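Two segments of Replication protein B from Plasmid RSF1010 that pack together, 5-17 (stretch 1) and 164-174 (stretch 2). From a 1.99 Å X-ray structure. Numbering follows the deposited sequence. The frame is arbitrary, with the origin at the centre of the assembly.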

# COMPACT_ATOMS: atom_id res chain seq x y z
N ARG A 5 -31.07 -18.01 15.81
CA ARG A 5 -30.17 -18.39 14.69
C ARG A 5 -28.90 -17.56 14.66
O ARG A 5 -27.88 -18.04 14.18
CB ARG A 5 -30.88 -18.34 13.33
N THR A 6 -28.96 -16.33 15.17
CA THR A 6 -27.78 -15.45 15.23
C THR A 6 -26.64 -16.10 16.01
O THR A 6 -25.50 -16.17 15.52
CB THR A 6 -28.13 -14.06 15.83
OG1 THR A 6 -28.97 -13.34 14.92
CG2 THR A 6 -26.85 -13.23 16.08
N LEU A 7 -26.94 -16.56 17.23
CA LEU A 7 -25.96 -17.21 18.10
C LEU A 7 -25.32 -18.42 17.41
O LEU A 7 -24.09 -18.58 17.40
CB LEU A 7 -26.64 -17.64 19.41
CG LEU A 7 -26.02 -17.46 20.80
CD1 LEU A 7 -25.13 -16.23 20.95
CD2 LEU A 7 -27.13 -17.41 21.84
N GLN A 8 -26.17 -19.27 16.83
CA GLN A 8 -25.70 -20.45 16.12
C GLN A 8 -24.81 -20.09 14.91
O GLN A 8 -23.79 -20.75 14.66
CB GLN A 8 -26.90 -21.32 15.70
CG GLN A 8 -27.65 -21.98 16.89
CD GLN A 8 -28.47 -21.00 17.75
OE1 GLN A 8 -28.89 -19.93 17.29
NE2 GLN A 8 -28.71 -21.37 19.01
N ALA A 9 -25.19 -19.05 14.17
CA ALA A 9 -24.39 -18.63 13.01
C ALA A 9 -23.02 -18.10 13.44
O ALA A 9 -21.99 -18.44 12.83
CB ALA A 9 -25.13 -17.58 12.18
N ILE A 10 -23.00 -17.24 14.46
CA ILE A 10 -21.74 -16.70 14.99
C ILE A 10 -20.84 -17.86 15.44
O ILE A 10 -19.67 -17.93 15.05
CB ILE A 10 -21.99 -15.70 16.15
CG1 ILE A 10 -22.68 -14.44 15.64
CG2 ILE A 10 -20.65 -15.31 16.86
CD1 ILE A 10 -23.32 -13.56 16.77
N GLY A 11 -21.40 -18.77 16.23
CA GLY A 11 -20.67 -19.95 16.71
C GLY A 11 -20.04 -20.79 15.60
O GLY A 11 -18.87 -21.15 15.71
N ARG A 12 -20.82 -21.10 14.56
CA ARG A 12 -20.29 -21.83 13.39
C ARG A 12 -19.23 -21.05 12.62
O ARG A 12 -18.24 -21.65 12.18
CB ARG A 12 -21.39 -22.24 12.42
CG ARG A 12 -22.30 -23.34 12.93
CD ARG A 12 -23.43 -23.63 11.94
NE ARG A 12 -24.32 -24.65 12.50
CZ ARG A 12 -25.41 -25.14 11.91
NH1 ARG A 12 -25.78 -24.72 10.70
NH2 ARG A 12 -26.12 -26.07 12.53
N GLN A 13 -19.42 -19.74 12.45
CA GLN A 13 -18.45 -18.89 11.74
C GLN A 13 -17.10 -18.81 12.47
O GLN A 13 -16.05 -19.00 11.85
CB GLN A 13 -19.01 -17.48 11.42
CG GLN A 13 -18.01 -16.56 10.66
CD GLN A 13 -18.62 -15.30 10.04
OE1 GLN A 13 -19.85 -15.16 9.94
NE2 GLN A 13 -17.75 -14.39 9.58
N LEU A 14 -17.14 -18.55 13.78
CA LEU A 14 -15.92 -18.55 14.62
C LEU A 14 -15.16 -19.88 14.59
O LEU A 14 -13.92 -19.89 14.52
CB LEU A 14 -16.23 -18.17 16.08
CG LEU A 14 -16.96 -16.84 16.35
CD1 LEU A 14 -17.26 -16.65 17.85
CD2 LEU A 14 -16.18 -15.65 15.81
N LYS A 15 -15.88 -21.00 14.64
CA LYS A 15 -15.23 -22.32 14.58
C LYS A 15 -14.56 -22.52 13.23
O LYS A 15 -13.42 -23.00 13.17
CB LYS A 15 -16.22 -23.46 14.86
CG LYS A 15 -15.58 -24.88 14.77
CD LYS A 15 -16.64 -25.97 14.88
CE LYS A 15 -16.17 -27.30 14.27
NZ LYS A 15 -17.17 -28.37 14.53
N ALA A 16 -15.26 -22.14 12.15
CA ALA A 16 -14.75 -22.33 10.78
C ALA A 16 -13.53 -21.44 10.53
O ALA A 16 -12.59 -21.83 9.82
CB ALA A 16 -15.84 -22.03 9.76
N MET A 17 -13.56 -20.24 11.10
CA MET A 17 -12.41 -19.33 11.03
C MET A 17 -11.26 -19.87 11.87
O MET A 17 -10.11 -19.84 11.45
CB MET A 17 -12.81 -17.91 11.44
CG MET A 17 -13.68 -17.19 10.39
SD MET A 17 -14.21 -15.55 10.93
CE MET A 17 -12.75 -14.58 10.54
N PRO A 164 -31.50 -6.77 3.97
CA PRO A 164 -31.09 -8.17 3.87
C PRO A 164 -30.27 -8.68 5.05
O PRO A 164 -29.54 -7.91 5.68
CB PRO A 164 -30.24 -8.21 2.59
CG PRO A 164 -29.76 -6.83 2.39
CD PRO A 164 -30.75 -5.90 3.04
N TRP A 165 -30.39 -9.97 5.33
CA TRP A 165 -29.63 -10.64 6.39
C TRP A 165 -28.31 -11.20 5.87
O TRP A 165 -28.25 -11.74 4.76
CB TRP A 165 -30.47 -11.76 6.98
CG TRP A 165 -31.51 -11.25 7.91
CD1 TRP A 165 -32.77 -10.85 7.59
CD2 TRP A 165 -31.36 -11.06 9.32
NE1 TRP A 165 -33.43 -10.42 8.73
CE2 TRP A 165 -32.58 -10.54 9.80
CE3 TRP A 165 -30.31 -11.28 10.22
CZ2 TRP A 165 -32.78 -10.24 11.15
CZ3 TRP A 165 -30.51 -10.98 11.55
CH2 TRP A 165 -31.73 -10.47 12.00
N VAL A 166 -27.26 -11.07 6.67
CA VAL A 166 -25.96 -11.67 6.35
C VAL A 166 -25.97 -13.14 6.80
O VAL A 166 -26.14 -13.44 7.98
CB VAL A 166 -24.79 -10.88 7.03
CG1 VAL A 166 -23.42 -11.49 6.68
CG2 VAL A 166 -24.84 -9.41 6.62
N LEU A 167 -25.80 -14.06 5.84
CA LEU A 167 -25.99 -15.50 6.12
C LEU A 167 -24.71 -16.30 5.98
O LEU A 167 -23.94 -16.07 5.05
CB LEU A 167 -27.04 -16.08 5.17
CG LEU A 167 -28.40 -15.36 5.18
CD1 LEU A 167 -29.26 -15.80 4.00
CD2 LEU A 167 -29.14 -15.54 6.49
N LEU A 168 -24.49 -17.25 6.90
CA LEU A 168 -23.40 -18.22 6.75
C LEU A 168 -23.85 -19.37 5.86
O LEU A 168 -24.70 -20.16 6.26
CB LEU A 168 -22.96 -18.76 8.12
CG LEU A 168 -21.70 -19.65 8.14
CD1 LEU A 168 -20.44 -18.85 7.81
CD2 LEU A 168 -21.58 -20.33 9.52
N ARG A 169 -23.28 -19.47 4.67
CA ARG A 169 -23.74 -20.44 3.66
C ARG A 169 -23.00 -21.79 3.70
O ARG A 169 -23.58 -22.84 3.41
CB ARG A 169 -23.65 -19.83 2.25
CG ARG A 169 -24.66 -18.72 2.00
CD ARG A 169 -26.05 -19.15 2.47
NE ARG A 169 -27.13 -18.47 1.76
CZ ARG A 169 -28.42 -18.58 2.06
NH1 ARG A 169 -28.81 -19.35 3.08
NH2 ARG A 169 -29.33 -17.93 1.33
N GLU A 170 -21.71 -21.74 4.04
CA GLU A 170 -20.94 -22.96 4.29
C GLU A 170 -19.78 -22.67 5.24
O GLU A 170 -19.38 -21.51 5.40
CB GLU A 170 -20.50 -23.67 3.00
CG GLU A 170 -19.51 -22.97 2.15
CD GLU A 170 -19.07 -23.83 0.96
OE1 GLU A 170 -19.77 -23.80 -0.08
OE2 GLU A 170 -18.05 -24.55 1.09
N SER A 171 -19.28 -23.70 5.91
CA SER A 171 -18.33 -23.50 7.01
C SER A 171 -17.52 -24.76 7.30
O SER A 171 -17.40 -25.18 8.46
CB SER A 171 -19.09 -23.01 8.26
OG SER A 171 -20.04 -23.97 8.69
N LYS A 172 -16.96 -25.35 6.25
CA LYS A 172 -16.19 -26.59 6.35
C LYS A 172 -14.91 -26.45 7.17
O LYS A 172 -14.53 -27.38 7.88
CB LYS A 172 -15.85 -27.13 4.97
CG LYS A 172 -17.03 -27.74 4.21
CD LYS A 172 -16.65 -28.00 2.76
CE LYS A 172 -17.81 -28.61 1.99
NZ LYS A 172 -17.40 -28.92 0.58
N GLY A 173 -14.23 -25.30 7.04
CA GLY A 173 -13.07 -24.98 7.89
C GLY A 173 -11.75 -25.62 7.48
O GLY A 173 -10.74 -25.49 8.19
N LYS A 174 -11.74 -26.31 6.35
CA LYS A 174 -10.57 -27.07 5.92
C LYS A 174 -9.63 -26.25 5.06
O LYS A 174 -10.07 -25.38 4.30
CB LYS A 174 -10.99 -28.30 5.11
CG LYS A 174 -11.61 -29.42 5.92
CD LYS A 174 -11.67 -30.70 5.08
CE LYS A 174 -10.28 -31.34 4.92
NZ LYS A 174 -10.07 -31.96 3.58
O HOH W 1 -10.57 -23.58 10.16

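Residues 6-17 form a helix that lies across residues 164-174, which include a short strand ending at Glu170. The helix and strand axes approach to 8.9 Å and cross at 48°. No direct hydrogen bond or salt bridge joins the two stretches. Van der Waals packing and one bridging water hold them together, and the buried surface is modest, 318 Å² summed over both sides.

Arg5 takes no part, and its side chain is not modelled beyond CB. Its carbonyl accepts the first bond of the helix, from Ala9 N to Arg5 O at 2.9 Å. Thr6 makes a marginal contact: its OG1 lies 4.4 Å from CZ3 of Trp165, placed obliquely to the ring. That hydroxyl is hydrogen-bonded elsewhere in the structure. Leu7 and Gln8 do not reach stretch 2.

The main contact begins at Ala9, whose CB points toward the strand. Its CA is 6.4 Å from the CA of Leu168. The closest contact of this residue is made by the backbone, with Ala9 O 3.8 Å from Leu168 CD2. The small methyl group itself comes no nearer to stretch 2 than van der Waals packing at its loosest. Ile10 points away and is buried without touching stretch 2. Gly11 makes no contact either.

Arg12 sends its CA-to-CB bond toward stretch 2, but the end of the side chain leads away. The aliphatic base therefore does the packing, with Arg12 CB 3.5 Å from Leu168 CD2, while the charged group stays clear of the apolar contact. Gln13 follows with its CB 4.1 Å from Leu168 CD1. Its backbone also takes part, with Gln13 N 3.7 Å from Leu168 CD2. The amide oxygen and nitrogen of its buried side chain are both hydrogen-bonded elsewhere in the structure, so its polar end is satisfied.

Leu168 is thus the centre of this half of the contact. It has 85 Å² covered, the largest area of any residue here. Its side chain, with chi1 t and chi2 p, sets the two methyl groups against Ala9, Arg12 and Gln13. A branched apolar side chain suits this place, because it packs against both helix backbone and side-chain carbons.

Leu14 and Lys15 make no contact with stretch 2. Ala16 anchors the second half and is the most covered residue of the helix, at 60 Å². Its CB packs 3.7 Å from Ser171 CB. The small serine, with CB directed toward the helix, also lies near the preceding turn, its CB 4.2 Å from Arg12 O.

Here the backbones come close: the CA atoms of Ala16 and Gly173 are 4.3 Å apart, and Ala16 O is 3.7 Å from Gly173 CA. Glycine suits the place because its positive phi, 80°, by itself favours that residue. Water 1 completes the join, donating to Ala16 O and to Gly173 O, each at 2.7 Å from the water oxygen. Met17 points away.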